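Local structure of DNA repair protein RAD7 (Saccharomyces cerevisiae, 5ZB2) at residues N36-R39 / D40-G44; K55-K59 / N60-N64; M310-I313 / E314-N318; K333-T336 / K337-V341. The protein works in the global genome repair complex, which promotes nucleotide excision repair of damage in nontranscribed DNA, and binds Elongin-C. One frame throughout, in Å; residues are numbered along the deposited sequence.

Contact 1: residues N36-R39 / D40-G44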
ATOM      1  N   ASN A  36     -16.302  -0.897  13.664  1.00 51.61           N
ATOM      2  CA  ASN A  36     -17.145  -0.651  14.831  1.00 52.48           C
ATOM      3  C   ASN A  36     -16.963  -1.748  15.872  1.00 52.79           C
ATOM      4  O   ASN A  36     -16.949  -1.476  17.078  1.00 52.49           O
ATOM      5  CB  ASN A  36     -18.613  -0.556  14.416  1.00 51.26           C
ATOM      6  CG  ASN A  36     -18.931   0.721  13.664  1.00 53.57           C
ATOM      7  OD1 ASN A  36     -18.213   1.716  13.767  1.00 51.73           O
ATOM      8  ND2 ASN A  36     -20.022   0.701  12.909  1.00 56.25           N
ATOM      9  N   LYS A  37     -16.822  -2.996  15.424  1.00 52.98           N
ATOM     10  CA  LYS A  37     -16.613  -4.101  16.355  1.00 54.41           C
ATOM     11  C   LYS A  37     -15.380  -3.864  17.217  1.00 53.97           C
ATOM     12  O   LYS A  37     -15.423  -4.027  18.441  1.00 54.70           O
ATOM     13  CB  LYS A  37     -16.491  -5.418  15.586  1.00 56.89           C
ATOM     14  CG  LYS A  37     -16.307  -6.656  16.463  1.00 66.63           C
ATOM     15  CD  LYS A  37     -17.510  -6.907  17.360  1.00 73.52           C
ATOM     16  CE  LYS A  37     -17.342  -8.187  18.169  1.00 74.74           C
ATOM     17  NZ  LYS A  37     -18.511  -8.445  19.060  1.00 82.09           N
ATOM     18  N   LEU A  38     -14.267  -3.470  16.594  1.00 52.19           N
ATOM     19  CA  LEU A  38     -13.053  -3.189  17.358  1.00 51.64           C
ATOM     20  C   LEU A  38     -13.303  -2.114  18.410  1.00 51.42           C
ATOM     21  O   LEU A  38     -12.930  -2.272  19.579  1.00 52.37           O
ATOM     22  CB  LEU A  38     -11.926  -2.763  16.415  1.00 49.82           C
ATOM     23  CG  LEU A  38     -10.622  -2.310  17.076  1.00 48.49           C
ATOM     24  CD1 LEU A  38     -10.053  -3.404  17.951  1.00 47.96           C
ATOM     25  CD2 LEU A  38      -9.608  -1.887  16.021  1.00 45.95           C
ATOM     26  N   ARG A  39     -13.934  -1.008  18.010  1.00 50.65           N
ATOM     27  CA  ARG A  39     -14.206   0.067  18.959  1.00 51.94           C
ATOM     28  C   ARG A  39     -15.177  -0.384  20.044  1.00 53.88           C
ATOM     29  O   ARG A  39     -14.995  -0.058  21.224  1.00 54.81           O
ATOM     30  CB  ARG A  39     -14.755   1.289  18.225  1.00 51.43           C
ATOM     31  CG  ARG A  39     -13.717   2.025  17.391  1.00 49.05           C
ATOM     32  CD  ARG A  39     -14.318   3.245  16.705  1.00 47.88           C
ATOM     33  NE  ARG A  39     -15.148   2.885  15.558  1.00 48.23           N
ATOM     34  CZ  ARG A  39     -14.721   2.823  14.298  1.00 47.85           C
ATOM     35  NH1 ARG A  39     -13.458   3.097  13.994  1.00 46.95           N
ATOM     36  NH2 ARG A  39     -15.563   2.485  13.333  1.00 49.02           N
ATOM     37  N   ASP A  40     -16.214  -1.135  19.669  1.00 54.80           N
ATOM     38  CA  ASP A  40     -17.191  -1.583  20.656  1.00 55.59           C
ATOM     39  C   ASP A  40     -16.573  -2.579  21.629  1.00 55.98           C
ATOM     40  O   ASP A  40     -16.893  -2.567  22.823  1.00 56.02           O
ATOM     41  CB  ASP A  40     -18.403  -2.195  19.955  1.00 56.93           C
ATOM     42  CG  ASP A  40     -19.211  -1.168  19.179  1.00 57.89           C
ATOM     43  OD1 ASP A  40     -19.206   0.019  19.570  1.00 60.04           O
ATOM     44  OD2 ASP A  40     -19.856  -1.549  18.180  1.00 61.32           O
ATOM     45  N   VAL A  41     -15.680  -3.444  21.142  1.00 55.99           N
ATOM     46  CA  VAL A  41     -15.049  -4.439  22.009  1.00 56.90           C
ATOM     47  C   VAL A  41     -14.220  -3.768  23.091  1.00 57.81           C
ATOM     48  O   VAL A  41     -14.093  -4.295  24.203  1.00 58.85           O
ATOM     49  CB  VAL A  41     -14.196  -5.413  21.168  1.00 57.04           C
ATOM     50  CG1 VAL A  41     -13.245  -6.218  22.048  1.00 57.11           C
ATOM     51  CG2 VAL A  41     -15.095  -6.359  20.384  1.00 60.79           C
ATOM     52  N   LEU A  42     -13.632  -2.612  22.794  1.00 56.15           N
ATOM     53  CA  LEU A  42     -12.831  -1.886  23.769  1.00 57.09           C
ATOM     54  C   LEU A  42     -13.673  -0.971  24.649  1.00 57.73           C
ATOM     55  O   LEU A  42     -13.115  -0.134  25.366  1.00 58.81           O
ATOM     56  CB  LEU A  42     -11.748  -1.072  23.058  1.00 57.73           C
ATOM     57  CG  LEU A  42     -10.769  -1.875  22.194  1.00 57.15           C
ATOM     58  CD1 LEU A  42      -9.844  -0.936  21.443  1.00 53.62           C
ATOM     59  CD2 LEU A  42      -9.964  -2.856  23.041  1.00 56.44           C
ATOM     60  N   GLY A  43     -14.997  -1.118  24.613  1.00 57.36           N
ATOM     61  CA  GLY A  43     -15.893  -0.290  25.392  1.00 56.48           C
ATOM     62  C   GLY A  43     -16.624   0.769  24.600  1.00 55.34           C
ATOM     63  O   GLY A  43     -17.453   1.486  25.173  1.00 53.86           O
ATOM     64  N   GLY A  44     -16.352   0.888  23.303  1.00 55.35           N
ATOM     65  CA  GLY A  44     -17.012   1.877  22.476  1.00 54.96           C
ATOM     66  C   GLY A  44     -16.390   3.253  22.593  1.00 54.95           C
ATOM     67  O   GLY A  44     -15.787   3.584  23.617  1.00 55.14           O
TER
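Lys-37 and Val-41 meet one turn apart on the last part of helix 8-41. CG2 of Val-41 comes against the lysine chain, 3.6 Å from CE of Lys-37. The lysine bends at its second torsion (chi2 64°), and this lays its outer methylenes by the valine. This is the looser, solvent side, which also carries Asp-40. Glu-26 of the second RAD7 subunit packs against Lys-37 there.

The other side is buried. Leu-38 and Leu-42 touch through their CD1 methyls at 4.3 Å. CG of Leu-42 also lies close to the carbonyl O of Leu-38. Leu-70 lies against both leucines, Trp-23 and Asn-19 of the second subunit add to the packing, and Ser-91 of Elongin-C touches Leu-42.

Arg-39 turns back along the helix, bent at its third torsion (chi3 -76°). Its NH2 gives a nearly straight bond of 2.8 Å to OD1 of Asn-36. The oxygen lies at the edge of the guanidinium group and in its plane. NH1 bonds the carbonyl oxygens of Leu-70 and Leu-72, so the buried charge is met by at least three oxygens.

The backbone then closes off. Gly-44 N bonds Arg-39 O at 2.7 Å, and Gly-43 N bonds Asp-40 O at 3.0 Å. Gly-43 has positive phi and is the C-prime residue. The pair of bonds is a Schellman motif ending the long helix.

Contact 2: residues K55-K59 / N60-N64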
ATOM      1  N   LYS A  55      -5.140  12.189  20.716  1.00 43.18           N
ATOM      2  CA  LYS A  55      -4.215  12.968  21.534  1.00 46.40           C
ATOM      3  C   LYS A  55      -3.508  12.082  22.552  1.00 46.28           C
ATOM      4  O   LYS A  55      -2.289  12.180  22.741  1.00 45.75           O
ATOM      5  CB  LYS A  55      -4.966  14.100  22.239  1.00 52.83           C
ATOM      6  CG  LYS A  55      -4.060  15.084  22.967  1.00 61.84           C
ATOM      7  CD  LYS A  55      -4.825  15.933  23.977  1.00 99.99           C
ATOM      8  CE  LYS A  55      -5.209  15.128  25.215  1.00 85.93           C
ATOM      9  NZ  LYS A  55      -5.750  15.984  26.311  1.00 73.62           N
ATOM     10  N   ALA A  56      -4.259  11.209  23.225  1.00 45.91           N
ATOM     11  CA  ALA A  56      -3.651  10.314  24.203  1.00 44.87           C
ATOM     12  C   ALA A  56      -2.603   9.423  23.547  1.00 42.56           C
ATOM     13  O   ALA A  56      -1.486   9.275  24.054  1.00 41.64           O
ATOM     14  CB  ALA A  56      -4.731   9.473  24.883  1.00 44.94           C
ATOM     15  N   LEU A  57      -2.945   8.829  22.403  1.00 40.48           N
ATOM     16  CA  LEU A  57      -1.990   7.984  21.694  1.00 42.05           C
ATOM     17  C   LEU A  57      -0.772   8.789  21.252  1.00 41.45           C
ATOM     18  O   LEU A  57       0.371   8.353  21.428  1.00 41.44           O
ATOM     19  CB  LEU A  57      -2.674   7.321  20.497  1.00 41.27           C
ATOM     20  CG  LEU A  57      -3.800   6.347  20.856  1.00 41.10           C
ATOM     21  CD1 LEU A  57      -4.547   5.891  19.617  1.00 38.25           C
ATOM     22  CD2 LEU A  57      -3.255   5.137  21.619  1.00 42.44           C
ATOM     23  N   SER A  58      -1.000   9.982  20.694  1.00 41.71           N
ATOM     24  CA  SER A  58       0.113  10.804  20.224  1.00 41.02           C
ATOM     25  C   SER A  58       1.093  11.100  21.352  1.00 41.71           C
ATOM     26  O   SER A  58       2.306  10.912  21.202  1.00 43.93           O
ATOM     27  CB  SER A  58      -0.412  12.107  19.616  1.00 40.83           C
ATOM     28  OG  SER A  58      -1.139  11.867  18.422  1.00 41.23           O
ATOM     29  N   LYS A  59       0.584  11.566  22.498  1.00 42.72           N
ATOM     30  CA  LYS A  59       1.463  11.905  23.609  1.00 44.74           C
ATOM     31  C   LYS A  59       2.267  10.707  24.092  1.00 43.81           C
ATOM     32  O   LYS A  59       3.342  10.890  24.672  1.00 44.62           O
ATOM     33  CB  LYS A  59       0.650  12.490  24.770  1.00 47.28           C
ATOM     34  CG  LYS A  59       0.350  13.970  24.620  1.00 54.15           C
ATOM     35  CD  LYS A  59      -0.163  14.575  25.918  1.00 63.50           C
ATOM     36  CE  LYS A  59      -1.555  14.076  26.262  1.00 67.17           C
ATOM     37  NZ  LYS A  59      -2.138  14.817  27.416  1.00 82.36           N
ATOM     38  N   ASN A  60       1.776   9.490  23.867  1.00 41.71           N
ATOM     39  CA  ASN A  60       2.482   8.279  24.261  1.00 43.37           C
ATOM     40  C   ASN A  60       3.243   7.639  23.108  1.00 43.79           C
ATOM     41  O   ASN A  60       3.645   6.478  23.221  1.00 41.96           O
ATOM     42  CB  ASN A  60       1.498   7.268  24.856  1.00 41.62           C
ATOM     43  CG  ASN A  60       0.942   7.718  26.191  1.00 43.24           C
ATOM     44  OD1 ASN A  60       1.573   7.534  27.230  1.00 45.12           O
ATOM     45  ND2 ASN A  60      -0.245   8.310  26.171  1.00 43.03           N
ATOM     46  N   ARG A  61       3.451   8.365  22.007  1.00 45.48           N
ATOM     47  CA  ARG A  61       4.140   7.823  20.833  1.00 49.76           C
ATOM     48  C   ARG A  61       3.527   6.490  20.413  1.00 45.54           C
ATOM     49  O   ARG A  61       4.217   5.582  19.943  1.00 47.36           O
ATOM     50  CB  ARG A  61       5.640   7.666  21.099  1.00 57.20           C
ATOM     51  CG  ARG A  61       6.361   8.975  21.375  1.00 60.40           C
ATOM     52  CD  ARG A  61       7.816   8.753  21.776  1.00 89.51           C
ATOM     53  NE  ARG A  61       8.647   8.242  20.681  1.00109.78           N
ATOM     54  CZ  ARG A  61       8.989   6.966  20.509  1.00101.29           C
ATOM     55  NH1 ARG A  61       8.580   6.026  21.352  1.00103.30           N
ATOM     56  NH2 ARG A  61       9.752   6.624  19.480  1.00 83.19           N
ATOM     57  N   ALA A  62       2.209   6.376  20.579  1.00 42.22           N
ATOM     58  CA  ALA A  62       1.495   5.129  20.342  1.00 42.14           C
ATOM     59  C   ALA A  62       0.599   5.189  19.113  1.00 40.72           C
ATOM     60  O   ALA A  62      -0.188   4.264  18.889  1.00 40.81           O
ATOM     61  CB  ALA A  62       0.665   4.756  21.573  1.00 42.60           C
ATOM     62  N   LEU A  63       0.686   6.251  18.320  1.00 40.51           N
ATOM     63  CA  LEU A  63      -0.057   6.335  17.070  1.00 38.95           C
ATOM     64  C   LEU A  63       0.787   5.726  15.956  1.00 37.16           C
ATOM     65  O   LEU A  63       1.901   6.191  15.686  1.00 35.04           O
ATOM     66  CB  LEU A  63      -0.424   7.782  16.753  1.00 37.27           C
ATOM     67  CG  LEU A  63      -1.452   7.993  15.640  1.00 38.20           C
ATOM     68  CD1 LEU A  63      -2.800   7.369  15.988  1.00 38.37           C
ATOM     69  CD2 LEU A  63      -1.620   9.477  15.349  1.00 37.27           C
ATOM     70  N   ASN A  64       0.266   4.674  15.329  1.00 37.94           N
ATOM     71  CA  ASN A  64       0.989   3.961  14.285  1.00 38.79           C
ATOM     72  C   ASN A  64      -0.033   3.249  13.405  1.00 37.82           C
ATOM     73  O   ASN A  64      -1.244   3.400  13.583  1.00 36.57           O
ATOM     74  CB  ASN A  64       2.014   2.998  14.898  1.00 38.45           C
ATOM     75  CG  ASN A  64       1.382   1.976  15.828  1.00 40.41           C
ATOM     76  OD1 ASN A  64       0.318   1.428  15.539  1.00 39.25           O
ATOM     77  ND2 ASN A  64       2.035   1.722  16.957  1.00 41.22           N
TER
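The backbone O of Ala-56 takes two hydrogen bonds from one residue, Asn-60. The main-chain N reaches it at 3.3 Å. The side-chain ND2 of Asn-60 comes closer to Ala-56 O, at 2.6 Å. CG of Asn-60 stands beside its own backbone N (chi1 -69°), which brings ND2 to the oxygen that N reaches. The two donors approach from opposite faces of the carbonyl plane. The oxygen lies close to the plane of the asparagine amide, and this bond limits the rotation of that group.

The setting is a Schellman motif at the end of helix 50-59, just ahead of the leucine-rich repeats. Arg-61 is the C-prime residue. Its phi is positive (51°), although it is not a glycine. Ala-62 N bonds Leu-57 O at 2.8 Å, and Arg-61 N bonds Ser-58 O at 2.9 Å. The second donor stands above the carbonyl plane.

The turn folds the chain back on the helix and brings apolar groups together. The two methyls of Leu-57 divide the work. CD2 meets CB of Ala-62 at 3.9 Å, and CD1 meets CD1 of Leu-63. Phe-71 packs on both leucines, while Ile-13 of the second RAD7 subunit and Leu-95 of Elongin-C touch Leu-57, so the helix end belongs to both interfaces.

Lys-59 makes a salt bridge with Asp-99 of Elongin-C. Ser-58 points its hydroxyl back to the carbonyl O of Ala-54. The same OG has a methyl beside it, CD2 of Leu-63, at 3.9 Å.

Contact 3: residues M310-I313 / E314-N318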
ATOM      1  N   MET A 310       1.856  49.320  30.709  1.00 42.63           N
ATOM      2  CA  MET A 310       0.705  49.951  30.071  1.00 49.06           C
ATOM      3  C   MET A 310       0.176  49.130  28.903  1.00 45.24           C
ATOM      4  O   MET A 310      -1.037  49.112  28.660  1.00 45.14           O
ATOM      5  CB  MET A 310       1.062  51.365  29.609  1.00 49.50           C
ATOM      6  CG  MET A 310       1.003  52.408  30.716  1.00 81.16           C
ATOM      7  SD  MET A 310      -0.599  52.470  31.557  1.00 64.20           S
ATOM      8  CE  MET A 310      -1.679  52.933  30.205  1.00 64.21           C
ATOM      9  N   ALA A 311       1.055  48.452  28.165  1.00 43.38           N
ATOM     10  CA  ALA A 311       0.591  47.574  27.098  1.00 43.02           C
ATOM     11  C   ALA A 311      -0.363  46.514  27.642  1.00 42.22           C
ATOM     12  O   ALA A 311      -1.429  46.263  27.062  1.00 41.80           O
ATOM     13  CB  ALA A 311       1.783  46.923  26.402  1.00 41.55           C
ATOM     14  N   ILE A 312      -0.002  45.894  28.768  1.00 39.26           N
ATOM     15  CA  ILE A 312      -0.819  44.825  29.336  1.00 40.02           C
ATOM     16  C   ILE A 312      -2.086  45.391  29.965  1.00 41.85           C
ATOM     17  O   ILE A 312      -3.162  44.786  29.874  1.00 41.06           O
ATOM     18  CB  ILE A 312       0.000  44.019  30.362  1.00 41.09           C
ATOM     19  CG1 ILE A 312       1.308  43.515  29.739  1.00 39.73           C
ATOM     20  CG2 ILE A 312      -0.817  42.850  30.908  1.00 40.60           C
ATOM     21  CD1 ILE A 312       1.132  42.727  28.462  1.00 38.44           C
ATOM     22  N   ILE A 313      -1.979  46.546  30.624  1.00 43.69           N
ATOM     23  CA  ILE A 313      -3.148  47.153  31.256  1.00 44.15           C
ATOM     24  C   ILE A 313      -4.171  47.545  30.198  1.00 44.39           C
ATOM     25  O   ILE A 313      -5.361  47.231  30.314  1.00 45.66           O
ATOM     26  CB  ILE A 313      -2.729  48.360  32.117  1.00 46.22           C
ATOM     27  CG1 ILE A 313      -1.858  47.888  33.287  1.00 47.55           C
ATOM     28  CG2 ILE A 313      -3.955  49.117  32.634  1.00 48.00           C
ATOM     29  CD1 ILE A 313      -1.302  49.009  34.146  1.00 49.72           C
ATOM     30  N   GLU A 314      -3.724  48.240  29.149  1.00 44.41           N
ATOM     31  CA  GLU A 314      -4.640  48.627  28.080  1.00 45.02           C
ATOM     32  C   GLU A 314      -5.290  47.402  27.447  1.00 44.76           C
ATOM     33  O   GLU A 314      -6.469  47.441  27.074  1.00 46.01           O
ATOM     34  CB  GLU A 314      -3.902  49.449  27.023  1.00 43.89           C
ATOM     35  CG  GLU A 314      -3.448  50.832  27.490  1.00 46.85           C
ATOM     36  CD  GLU A 314      -4.607  51.777  27.786  1.00 52.77           C
ATOM     37  OE1 GLU A 314      -5.761  51.451  27.435  1.00 52.11           O
ATOM     38  OE2 GLU A 314      -4.360  52.852  28.372  1.00 67.35           O
ATOM     39  N   LEU A 315      -4.539  46.305  27.317  1.00 41.86           N
ATOM     40  CA  LEU A 315      -5.111  45.072  26.783  1.00 42.30           C
ATOM     41  C   LEU A 315      -6.257  44.577  27.659  1.00 43.94           C
ATOM     42  O   LEU A 315      -7.359  44.303  27.169  1.00 44.49           O
ATOM     43  CB  LEU A 315      -4.025  43.998  26.661  1.00 41.66           C
ATOM     44  CG  LEU A 315      -4.494  42.585  26.287  1.00 41.68           C
ATOM     45  CD1 LEU A 315      -5.097  42.555  24.892  1.00 42.25           C
ATOM     46  CD2 LEU A 315      -3.346  41.589  26.392  1.00 43.72           C
ATOM     47  N   LEU A 316      -6.013  44.458  28.966  1.00 43.49           N
ATOM     48  CA  LEU A 316      -7.022  43.910  29.868  1.00 46.47           C
ATOM     49  C   LEU A 316      -8.237  44.825  29.977  1.00 49.22           C
ATOM     50  O   LEU A 316      -9.379  44.352  29.965  1.00 51.23           O
ATOM     51  CB  LEU A 316      -6.409  43.676  31.248  1.00 48.97           C
ATOM     52  CG  LEU A 316      -5.222  42.712  31.296  1.00 46.09           C
ATOM     53  CD1 LEU A 316      -4.527  42.814  32.636  1.00 47.43           C
ATOM     54  CD2 LEU A 316      -5.668  41.282  31.032  1.00 47.97           C
ATOM     55  N   LEU A 317      -8.016  46.134  30.085  1.00 46.58           N
ATOM     56  CA  LEU A 317      -9.112  47.072  30.302  1.00 48.90           C
ATOM     57  C   LEU A 317      -9.945  47.340  29.054  1.00 49.36           C
ATOM     58  O   LEU A 317     -10.989  47.990  29.161  1.00 52.32           O
ATOM     59  CB  LEU A 317      -8.565  48.397  30.841  1.00 49.58           C
ATOM     60  CG  LEU A 317      -8.411  48.486  32.363  1.00 55.33           C
ATOM     61  CD1 LEU A 317      -7.613  47.314  32.910  1.00 56.67           C
ATOM     62  CD2 LEU A 317      -7.753  49.802  32.757  1.00 55.87           C
ATOM     63  N   ASN A 318      -9.526  46.865  27.882  1.00 48.23           N
ATOM     64  CA  ASN A 318     -10.255  47.104  26.640  1.00 48.82           C
ATOM     65  C   ASN A 318     -10.922  45.831  26.120  1.00 51.93           C
ATOM     66  O   ASN A 318     -11.004  45.604  24.912  1.00 57.87           O
ATOM     67  CB  ASN A 318      -9.334  47.707  25.582  1.00 48.93           C
ATOM     68  CG  ASN A 318      -9.091  49.196  25.802  1.00 49.51           C
ATOM     69  OD1 ASN A 318      -9.828  50.038  25.291  1.00 52.42           O
ATOM     70  ND2 ASN A 318      -8.059  49.523  26.572  1.00 47.51           N
TER
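Met-310 and Glu-314 cross at a slant on one face of helix 309-320, a leucine-rich-repeat helix between strands 298-300 and 326-328. The methionine is bent at chi2 (-56°) and chi3 (-62°), and this swings its methyl over to the acid. CE of Met-310 lies 3.2 Å from OE2 of Glu-314 and 3.9 Å from its CG. Phe-288 and Ser-289 of helix 281-290 also touch Glu-314.

Two other pairs lie side by side and point the same way. Ile-313 and Leu-317 meet through CG2 and CD2 at 3.9 Å. CG2 of Ile-312 meets CD1 of Leu-316 at 4.1 Å, on the buried face. Leu-329 and Leu-335 cover Ile-312 there.

Four backbone bonds run between the segments with i to i+4 spacing, including Glu-314 N to Met-310 O, 2.9 Å. The helix then widens into a pi-type turn at 316-318.

At that turn the Asn-318 amide folds back. Its ND2 bonds Glu-314 O at 2.7 Å, in the carbonyl plane and on a lone pair. A weak second bond runs from ND2 to OE1 of Glu-314, 3.1 Å. With an alanine here in place of Glu-314, the Met-310 methyl would probably lose the carboxylate and CG it lies against, and the Asn-318 amide its weak second acceptor.

The chemistry implies a divided helix: Ile-312 and Leu-316 pack inward, while Ile-313 and Leu-317 pair on the more open side, and one amide NH2 binds a backbone oxygen and, more weakly, an acid.

Contact 4: residues K333-T336 / K337-V341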
ATOM      1  N   LYS A 333      10.718  41.522  30.871  1.00 48.04           N
ATOM      2  CA  LYS A 333      11.496  42.002  32.005  1.00 51.96           C
ATOM      3  C   LYS A 333      11.066  43.388  32.466  1.00 51.27           C
ATOM      4  O   LYS A 333      11.366  43.766  33.603  1.00 52.21           O
ATOM      5  CB  LYS A 333      12.980  42.030  31.636  1.00 54.63           C
ATOM      6  CG  LYS A 333      13.890  41.359  32.652  1.00 77.63           C
ATOM      7  CD  LYS A 333      13.791  39.841  32.582  1.00 66.41           C
ATOM      8  CE  LYS A 333      14.854  39.176  33.443  1.00 74.67           C
ATOM      9  NZ  LYS A 333      14.805  37.692  33.352  1.00 79.82           N
ATOM     10  N   GLU A 334      10.375  44.153  31.617  1.00 48.39           N
ATOM     11  CA  GLU A 334      10.000  45.517  31.968  1.00 48.05           C
ATOM     12  C   GLU A 334       8.737  45.598  32.812  1.00 47.30           C
ATOM     13  O   GLU A 334       8.465  46.658  33.382  1.00 47.26           O
ATOM     14  CB  GLU A 334       9.811  46.352  30.702  1.00 45.40           C
ATOM     15  CG  GLU A 334      11.082  46.545  29.896  1.00 45.18           C
ATOM     16  CD  GLU A 334      12.169  47.247  30.685  1.00 47.63           C
ATOM     17  OE1 GLU A 334      11.846  48.202  31.424  1.00 49.26           O
ATOM     18  OE2 GLU A 334      13.342  46.835  30.575  1.00 47.51           O
ATOM     19  N   LEU A 335       7.967  44.522  32.914  1.00 41.41           N
ATOM     20  CA  LEU A 335       6.754  44.567  33.714  1.00 45.80           C
ATOM     21  C   LEU A 335       7.091  44.796  35.183  1.00 47.42           C
ATOM     22  O   LEU A 335       8.164  44.425  35.667  1.00 48.52           O
ATOM     23  CB  LEU A 335       5.958  43.269  33.557  1.00 44.45           C
ATOM     24  CG  LEU A 335       5.415  42.974  32.157  1.00 43.99           C
ATOM     25  CD1 LEU A 335       4.767  41.601  32.119  1.00 42.44           C
ATOM     26  CD2 LEU A 335       4.424  44.051  31.717  1.00 43.54           C
ATOM     27  N   THR A 336       6.162  45.425  35.889  1.00 46.42           N
ATOM     28  CA  THR A 336       6.243  45.603  37.330  1.00 49.22           C
ATOM     29  C   THR A 336       5.001  44.986  37.962  1.00 49.96           C
ATOM     30  O   THR A 336       4.139  44.430  37.277  1.00 48.64           O
ATOM     31  CB  THR A 336       6.365  47.085  37.711  1.00 48.68           C
ATOM     32  OG1 THR A 336       5.082  47.715  37.628  1.00 45.80           O
ATOM     33  CG2 THR A 336       7.352  47.812  36.799  1.00 47.95           C
ATOM     34  N   LYS A 337       4.909  45.099  39.288  1.00 52.58           N
ATOM     35  CA  LYS A 337       3.778  44.513  39.998  1.00 54.92           C
ATOM     36  C   LYS A 337       2.460  45.155  39.580  1.00 54.86           C
ATOM     37  O   LYS A 337       1.409  44.510  39.647  1.00 54.50           O
ATOM     38  CB  LYS A 337       3.986  44.652  41.505  1.00 64.47           C
ATOM     39  CG  LYS A 337       2.962  43.916  42.348  1.00 81.01           C
ATOM     40  CD  LYS A 337       3.327  43.983  43.822  1.00113.31           C
ATOM     41  CE  LYS A 337       2.406  43.128  44.676  1.00100.18           C
ATOM     42  NZ  LYS A 337       2.773  43.200  46.118  1.00109.54           N
ATOM     43  N   GLU A 338       2.496  46.412  39.130  1.00 54.42           N
ATOM     44  CA  GLU A 338       1.263  47.109  38.780  1.00 58.53           C
ATOM     45  C   GLU A 338       0.538  46.428  37.626  1.00 55.05           C
ATOM     46  O   GLU A 338      -0.697  46.431  37.583  1.00 56.09           O
ATOM     47  CB  GLU A 338       1.566  48.567  38.428  1.00 62.05           C
ATOM     48  CG  GLU A 338       0.329  49.427  38.201  1.00 81.51           C
ATOM     49  CD  GLU A 338      -0.518  49.576  39.451  1.00 92.56           C
ATOM     50  OE1 GLU A 338      -0.028  49.223  40.546  1.00 79.73           O
ATOM     51  OE2 GLU A 338      -1.671  50.044  39.337  1.00 91.03           O
ATOM     52  N   ALA A 339       1.280  45.848  36.680  1.00 52.53           N
ATOM     53  CA  ALA A 339       0.640  45.151  35.571  1.00 49.51           C
ATOM     54  C   ALA A 339      -0.262  44.031  36.074  1.00 50.52           C
ATOM     55  O   ALA A 339      -1.383  43.855  35.580  1.00 50.20           O
ATOM     56  CB  ALA A 339       1.696  44.594  34.616  1.00 46.24           C
ATOM     57  N   PHE A 340       0.205  43.265  37.061  1.00 51.86           N
ATOM     58  CA  PHE A 340      -0.566  42.130  37.548  1.00 52.86           C
ATOM     59  C   PHE A 340      -1.707  42.548  38.466  1.00 54.31           C
ATOM     60  O   PHE A 340      -2.625  41.751  38.694  1.00 54.63           O
ATOM     61  CB  PHE A 340       0.357  41.148  38.267  1.00 53.21           C
ATOM     62  CG  PHE A 340       1.466  40.627  37.402  1.00 52.78           C
ATOM     63  CD1 PHE A 340       1.227  39.622  36.481  1.00 54.57           C
ATOM     64  CD2 PHE A 340       2.745  41.147  37.499  1.00 52.11           C
ATOM     65  CE1 PHE A 340       2.244  39.143  35.678  1.00 54.19           C
ATOM     66  CE2 PHE A 340       3.767  40.668  36.698  1.00 51.80           C
ATOM     67  CZ  PHE A 340       3.516  39.667  35.788  1.00 51.61           C
ATOM     68  N   VAL A 341      -1.675  43.775  38.991  1.00 54.86           N
ATOM     69  CA  VAL A 341      -2.810  44.282  39.756  1.00 55.91           C
ATOM     70  C   VAL A 341      -4.075  44.225  38.913  1.00 54.55           C
ATOM     71  O   VAL A 341      -5.145  43.837  39.397  1.00 54.49           O
ATOM     72  CB  VAL A 341      -2.524  45.713  40.252  1.00 59.72           C
ATOM     73  CG1 VAL A 341      -3.720  46.272  40.999  1.00 58.29           C
ATOM     74  CG2 VAL A 341      -1.297  45.732  41.150  1.00 59.46           C
TER
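The backbone is extended at Leu-335 and Thr-336 and turns helical from Lys-337 on. Thr-336 is the N-cap of the short, weakly bonded helix 337-341, in the leucine-rich-repeat fold. Its OG1 accepts from Glu-338 N at 3.3 Å. The hydroxyl stands between the backbone N and the carbonyl carbon (chi1 78°), and from there it faces the first turn. OG1 also hydrogen-bonds OD2 of Asp-309, so the cap is tied to the start of helix 309-320. A valine in place of Thr-336 would probably leave Glu-338 N without its cap and Asp-309 without this partner.

The carbonyl of Thr-336 serves the same turn. Its O accepts from Ala-339 N at 3.2 Å, and this donor stands above the carbonyl plane.

Leu-335 supplies the apolar side. Its two methyls go to different residues of the helix. CD2 meets CB of Ala-339 at 4.0 Å, and CD1 approaches CZ of Phe-340 at 4.3 Å. The leucine methyl comes to the ring obliquely.

The Phe-340 ring is buried. Leu-329, Leu-353, Val-356 and Cys-358 of the loops touch it, and Val-363, Met-366 and Leu-367 of helix 361-370 add to the packing. The ring thus joins this helix to the next one. CD2 of Phe-340 lies 3.6 Å from the O of Thr-336.

The four contacts follow one another along the chain; none nests in another and none crosses. Each is local and closes a helical turn, a helix end or a helix start. Contact 1 ends helix 8-41, and contact 2 ends the next helix, 50-59. Their centres are about 19 Å apart without touching, yet both reach the second RAD7 subunit and Elongin-C. Contacts 3 and 4 lie far along the repeats, about 39 Å from contact 2 between centres. They touch each other: CG1 of Ile-312 meets CD2 of Leu-335 at 3.7 Å. This joins helix 309-320 to the loop leading into helix 337-341, two successive helices of the repeat array.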